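Local coordinates for protein beta-glucoside phosphorylase BglX (Unidentified, PDB 5VQE) that probably cleaves beta-glucosides by phosphorolysis, passing the sugar to phosphate, as a beta-glucoside phosphorylase of glycoside hydrolase family 3, at residues 150-155 against 513-518; 158-163 against 196-201. One frame throughout, in Å; residues are numbered along the deposited sequence.

Contact 1 (150-155 against 513-518); sequences DIDMNP and NPYHLV
Tyr515 reaches across to Asp152 and Pro155 with a proline carbon over its ring and its hydroxyl bonded to the carboxylate. From CB, the Tyr515 chain sets CG anti to the carbonyl carbon (chi1 -59°), which lays the ring between Pro155 and Pro514. All six ring carbons lie almost equally far from Pro155 CB, because that carbon sits over the ring centre: a CH-pi contact, Pro155 CB to the Tyr515 centroid 3.5 Å and only 2° off the ring normal. CD1 of Tyr515 also meets the carbonyl O of Pro155 at 3.6 Å, and CE1 of Tyr515 meets Pro155 CA at 3.7 Å. Against the opposite face lies CG of Pro514, 3.7 Å above the plane of the Tyr515 ring and offset toward the rim. This clamp spans the seam between the TIM barrel domain of a family 3 glycoside hydrolase, which supplies 150-155, and the alpha/beta domain whose strands 506-510 and 525-528 frame the loop of 513-518. At the tip, Tyr515 OH donates to Asp152 OD2 (2.7 Å) in the plane of the ring but from well above the carboxylate, the two groups being turned 53° apart. OD1 of the same carboxylate has a second partner in Thr160 OG1. The hydroxyl also accepts a bond from water 1, O to Tyr515 OH 2.6 Å, and that water donates to Asp152 O as well, so Asp152 is held through side chain and backbone together. At the backbone end an Asx turn is formed: Tyr515 N donates to Asn513 OD1 (2.9 Å), an oxygen that also receives Asn161 ND2.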
loop_
_atom_site.group_PDB
_atom_site.type_symbol
_atom_site.label_atom_id
_atom_site.label_comp_id
_atom_site.label_asym_id
_atom_site.label_seq_id
_atom_site.Cartn_x
_atom_site.Cartn_y
_atom_site.Cartn_z
ATOM N N ASP A 150 -7.692 -5.296 1.637
ATOM C CA ASP A 150 -7.677 -6.559 0.917
ATOM C C ASP A 150 -7.387 -7.702 1.878
ATOM O O ASP A 150 -6.744 -7.523 2.915
ATOM C CB ASP A 150 -6.615 -6.554 -0.179
ATOM C CG ASP A 150 -6.829 -5.461 -1.201
ATOM O OD1 ASP A 150 -7.999 -5.154 -1.501
ATOM O OD2 ASP A 150 -5.816 -4.932 -1.714
ATOM N N ILE A 151 -7.862 -8.889 1.513
ATOM C CA ILE A 151 -7.636 -10.111 2.280
ATOM C C ILE A 151 -6.583 -10.916 1.540
ATOM O O ILE A 151 -6.732 -11.176 0.343
ATOM C CB ILE A 151 -8.936 -10.924 2.434
ATOM C CG1 ILE A 151 -10.038 -10.093 3.092
ATOM C CG2 ILE A 151 -8.680 -12.193 3.233
ATOM C CD1 ILE A 151 -11.418 -10.737 3.010
ATOM N N ASP A 152 -5.522 -11.321 2.241
ATOM C CA ASP A 152 -4.440 -12.088 1.616
ATOM C C ASP A 152 -4.811 -13.572 1.552
ATOM O O ASP A 152 -4.135 -14.444 2.098
ATOM C CB ASP A 152 -3.135 -11.873 2.379
ATOM C CG ASP A 152 -1.904 -12.266 1.573
ATOM O OD1 ASP A 152 -1.970 -12.260 0.327
ATOM O OD2 ASP A 152 -0.852 -12.561 2.194
ATOM N N MET A 153 -5.917 -13.850 0.852
ATOM C CA MET A 153 -6.359 -15.229 0.675
ATOM C C MET A 153 -5.361 -16.025 -0.154
ATOM O O MET A 153 -4.917 -17.103 0.257
ATOM C CB MET A 153 -7.727 -15.276 -0.005
ATOM C CG MET A 153 -8.899 -14.871 0.825
ATOM S SD MET A 153 -10.445 -15.319 -0.003
ATOM C CE MET A 153 -11.633 -14.621 1.149
ATOM N N ASN A 154 -4.992 -15.507 -1.322
ATOM C CA ASN A 154 -4.254 -16.279 -2.309
ATOM C C ASN A 154 -2.764 -16.011 -2.160
ATOM O O ASN A 154 -2.307 -14.914 -2.516
ATOM C CB ASN A 154 -4.722 -15.914 -3.718
ATOM C CG ASN A 154 -4.222 -16.888 -4.767
ATOM O OD1 ASN A 154 -3.080 -17.349 -4.713
ATOM N ND2 ASN A 154 -5.078 -17.208 -5.725
ATOM N N PRO A 155 -1.961 -16.971 -1.681
ATOM C CA PRO A 155 -0.539 -16.683 -1.414
ATOM C C PRO A 155 0.316 -16.449 -2.659
ATOM O O PRO A 155 1.474 -16.035 -2.512
ATOM C CB PRO A 155 -0.058 -17.935 -0.659
ATOM C CG PRO A 155 -1.295 -18.727 -0.341
ATOM C CD PRO A 155 -2.306 -18.366 -1.363
ATOM N N ASN A 513 8.193 -11.370 1.900
ATOM C CA ASN A 513 7.174 -12.362 1.560
ATOM C C ASN A 513 7.087 -13.437 2.644
ATOM O O ASN A 513 8.102 -14.088 2.945
ATOM C CB ASN A 513 7.515 -12.989 0.207
ATOM C CG ASN A 513 6.432 -13.927 -0.307
ATOM O OD1 ASN A 513 5.519 -14.301 0.414
ATOM N ND2 ASN A 513 6.554 -14.323 -1.569
ATOM N N PRO A 514 5.923 -13.651 3.262
ATOM C CA PRO A 514 5.824 -14.647 4.336
ATOM C C PRO A 514 5.681 -16.081 3.851
ATOM O O PRO A 514 5.632 -16.992 4.684
ATOM C CB PRO A 514 4.559 -14.209 5.081
ATOM C CG PRO A 514 3.708 -13.659 3.969
ATOM C CD PRO A 514 4.653 -12.929 3.074
ATOM N N TYR A 515 5.621 -16.308 2.541
ATOM C CA TYR A 515 5.303 -17.622 1.991
ATOM C C TYR A 515 6.513 -18.331 1.391
ATOM O O TYR A 515 6.336 -19.259 0.596
ATOM C CB TYR A 515 4.219 -17.490 0.924
ATOM C CG TYR A 515 2.940 -16.871 1.434
ATOM C CD1 TYR A 515 2.496 -15.660 0.945
ATOM C CD2 TYR A 515 2.191 -17.496 2.417
ATOM C CE1 TYR A 515 1.326 -15.093 1.408
ATOM C CE2 TYR A 515 1.029 -16.942 2.886
ATOM C CZ TYR A 515 0.598 -15.739 2.381
ATOM O OH TYR A 515 -0.566 -15.180 2.866
ATOM N N HIS A 516 7.738 -17.929 1.746
ATOM C CA HIS A 516 8.899 -18.484 1.052
ATOM C C HIS A 516 9.113 -19.966 1.337
ATOM O O HIS A 516 9.856 -20.619 0.596
ATOM C CB HIS A 516 10.161 -17.699 1.404
ATOM C CG HIS A 516 10.319 -16.434 0.625
ATOM N ND1 HIS A 516 10.043 -16.349 -0.723
ATOM C CD2 HIS A 516 10.721 -15.201 1.007
ATOM C CE1 HIS A 516 10.271 -15.116 -1.138
ATOM N NE2 HIS A 516 10.689 -14.399 -0.109
ATOM N N LEU A 517 8.480 -20.531 2.367
ATOM C CA LEU A 517 8.529 -21.980 2.507
ATOM C C LEU A 517 7.972 -22.693 1.275
ATOM O O LEU A 517 8.198 -23.900 1.127
ATOM C CB LEU A 517 7.776 -22.416 3.762
ATOM C CG LEU A 517 8.515 -22.214 5.093
ATOM C CD1 LEU A 517 7.602 -22.492 6.271
ATOM C CD2 LEU A 517 9.781 -23.092 5.197
ATOM N N VAL A 518 7.258 -21.977 0.397
ATOM C CA VAL A 518 6.823 -22.543 -0.880
ATOM C C VAL A 518 8.023 -22.969 -1.712
ATOM O O VAL A 518 8.002 -24.013 -2.376
ATOM C CB VAL A 518 5.957 -21.519 -1.645
ATOM C CG1 VAL A 518 5.808 -21.907 -3.123
ATOM C CG2 VAL A 518 4.589 -21.385 -0.998
HETATM O O HOH W 1 -2.635 -16.746 2.449
#

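Contact 2 (158-163 against 196-201); sequences PITNVR and PGDGVD
Beside the sugar pocket of the family 3 TIM barrel, the loop running on from strand 191-195 brings Asp198 and Gly199 against Ile159 and Thr160 of the loop that carries the ligand-binding Arg163. No hydrogen bond crosses; methyl groups do the touching. CG2 of Thr160 packs on Asp198 CB at 3.7 Å and, equally near, on the backbone N of Gly199. With OG1 lying between the backbone N and the carbonyl carbon (chi1 47°), CG2 of Thr160 stands anti to the carbonyl carbon, facing Asp198. The branch methyl of Ile159 meets the carboxylate, CG2 to Asp198 OD2 3.2 Å, the two side chains crossing at about a right angle. Asp198 OD1 takes two donors: Gly199 N (2.8 Å), on its anti side with a bent N-H...O angle of 138°, and Asn157 ND2. An alanine here keeps CB against the threonine methyl but removes the carboxylate, which would probably leave Gly199 N without this acceptor, cost Asn157 ND2 one of its bonds and open a gap beside Ile159 CG2. Within 158-163, Arg163 NH1 donates to Ile159 O (3.1 Å), in the carbonyl plane but tilted from the guanidinium plane, consistent with steadying the group whose NH2 bonds to O3 of the bound fluoroglucose. Asp198 rests on Ile243 of strand 237-244, and helix 216-232 closes over the 196-201 loop with Tyr223 OH bonded to Asp198 O and Trp219 NE1 to Pro196 O.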
loop_
_atom_site.group_PDB
_atom_site.type_symbol
_atom_site.label_atom_id
_atom_site.label_comp_id
_atom_site.label_asym_id
_atom_site.label_seq_id
_atom_site.Cartn_x
_atom_site.Cartn_y
_atom_site.Cartn_z
ATOM N N PRO A 158 0.937 -11.350 -6.084
ATOM C CA PRO A 158 2.138 -10.554 -5.812
ATOM C C PRO A 158 1.884 -9.138 -5.328
ATOM O O PRO A 158 2.840 -8.480 -4.898
ATOM C CB PRO A 158 2.821 -10.515 -7.187
ATOM C CG PRO A 158 1.678 -10.461 -8.128
ATOM C CD PRO A 158 0.615 -11.358 -7.524
ATOM N N ILE A 159 0.651 -8.644 -5.406
ATOM C CA ILE A 159 0.355 -7.241 -5.141
ATOM C C ILE A 159 -0.439 -7.053 -3.861
ATOM O O ILE A 159 -0.727 -5.908 -3.481
ATOM C CB ILE A 159 -0.365 -6.595 -6.345
ATOM C CG1 ILE A 159 -0.241 -5.070 -6.323
ATOM C CG2 ILE A 159 -1.833 -7.007 -6.415
ATOM C CD1 ILE A 159 1.166 -4.562 -6.573
ATOM N N THR A 160 -0.773 -8.141 -3.163
ATOM C CA THR A 160 -1.347 -8.069 -1.827
ATOM C C THR A 160 -0.246 -8.347 -0.806
ATOM O O THR A 160 0.549 -7.455 -0.501
ATOM C CB THR A 160 -2.515 -9.047 -1.705
ATOM O OG1 THR A 160 -2.138 -10.326 -2.235
ATOM C CG2 THR A 160 -3.720 -8.517 -2.491
ATOM N N ASN A 161 -0.160 -9.575 -0.303
ATOM C CA ASN A 161 1.028 -10.040 0.435
ATOM C C ASN A 161 1.244 -9.119 1.635
ATOM O O ASN A 161 0.282 -8.839 2.370
ATOM C CB ASN A 161 2.188 -10.113 -0.551
ATOM C CG ASN A 161 3.307 -11.006 -0.068
ATOM O OD1 ASN A 161 4.335 -10.533 0.436
ATOM N ND2 ASN A 161 3.116 -12.313 -0.216
ATOM N N VAL A 162 2.455 -8.604 1.859
ATOM C CA VAL A 162 2.727 -7.829 3.063
ATOM C C VAL A 162 2.032 -6.479 3.082
ATOM O O VAL A 162 2.073 -5.803 4.109
ATOM C CB VAL A 162 4.241 -7.601 3.263
ATOM C CG1 VAL A 162 4.951 -8.924 3.489
ATOM C CG2 VAL A 162 4.854 -6.843 2.098
ATOM N N ARG A 163 1.405 -6.055 1.982
ATOM C CA ARG A 163 0.641 -4.813 2.005
ATOM C C ARG A 163 -0.668 -4.955 2.768
ATOM O O ARG A 163 -1.310 -3.938 3.061
ATOM C CB ARG A 163 0.355 -4.334 0.579
ATOM C CG ARG A 163 1.602 -3.964 -0.225
ATOM C CD ARG A 163 1.235 -3.639 -1.663
ATOM N NE ARG A 163 0.645 -2.314 -1.813
ATOM C CZ ARG A 163 -0.142 -1.954 -2.823
ATOM N NH1 ARG A 163 -0.452 -2.829 -3.777
ATOM N NH2 ARG A 163 -0.632 -0.726 -2.874
ATOM N N PRO A 196 -13.410 -3.901 -5.539
ATOM C CA PRO A 196 -14.173 -4.769 -4.641
ATOM C C PRO A 196 -13.378 -5.827 -3.881
ATOM O O PRO A 196 -13.998 -6.672 -3.232
ATOM C CB PRO A 196 -15.160 -5.444 -5.601
ATOM C CG PRO A 196 -14.383 -5.607 -6.828
ATOM C CD PRO A 196 -13.604 -4.302 -6.941
ATOM N N GLY A 197 -12.051 -5.801 -3.970
ATOM C CA GLY A 197 -11.239 -6.610 -3.086
ATOM C C GLY A 197 -10.178 -7.440 -3.769
ATOM O O GLY A 197 -10.487 -8.421 -4.452
ATOM N N ASP A 198 -8.914 -7.079 -3.575
ATOM C CA ASP A 198 -7.854 -7.931 -4.075
ATOM C C ASP A 198 -7.594 -9.076 -3.095
ATOM O O ASP A 198 -8.039 -9.065 -1.939
ATOM C CB ASP A 198 -6.578 -7.131 -4.319
ATOM C CG ASP A 198 -5.799 -7.643 -5.519
ATOM O OD1 ASP A 198 -5.956 -8.840 -5.858
ATOM O OD2 ASP A 198 -5.059 -6.851 -6.142
ATOM N N GLY A 199 -6.873 -10.086 -3.580
ATOM C CA GLY A 199 -6.423 -11.189 -2.757
ATOM C C GLY A 199 -7.046 -12.536 -3.069
ATOM O O GLY A 199 -6.599 -13.538 -2.500
ATOM N N VAL A 200 -8.066 -12.599 -3.926
ATOM C CA VAL A 200 -8.643 -13.878 -4.345
ATOM C C VAL A 200 -7.899 -14.436 -5.551
ATOM O O VAL A 200 -7.454 -15.585 -5.548
ATOM C CB VAL A 200 -10.150 -13.700 -4.643
ATOM C CG1 VAL A 200 -10.768 -14.993 -5.130
ATOM C CG2 VAL A 200 -10.884 -13.212 -3.398
ATOM N N ASP A 201 -7.763 -13.616 -6.587
ATOM C CA ASP A 201 -6.958 -13.920 -7.755
ATOM C C ASP A 201 -5.481 -14.010 -7.357
ATOM O O ASP A 201 -5.087 -13.648 -6.243
ATOM C CB ASP A 201 -7.174 -12.834 -8.811
ATOM C CG ASP A 201 -6.973 -13.329 -10.234
ATOM O OD1 ASP A 201 -6.295 -14.366 -10.435
ATOM O OD2 ASP A 201 -7.492 -12.651 -11.158
#

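In the fold
The two contacts, centres 9 Å apart, are joined directly: Asn154 of contact 1 grips the 196-201 loop of contact 2 twice, probably by hydrogen bonds, through Asn154 N to Gly199 O (2.8 Å) and Asn154 ND2 to Val200 O (2.9 Å). Asp150 bonds to both His194 of the sugar pocket and Asp198 N. With the side-chain bonds that Thr160 and Asn161 make to contact 1, these links tie both segments of contact 2 to the interdomain seam. On the pocket side, the Ile159 side chain comes within about 6 Å of the bound 2-deoxy-2-fluoroglucose, and the neighbouring Arg163 forms a salt bridge with Glu94.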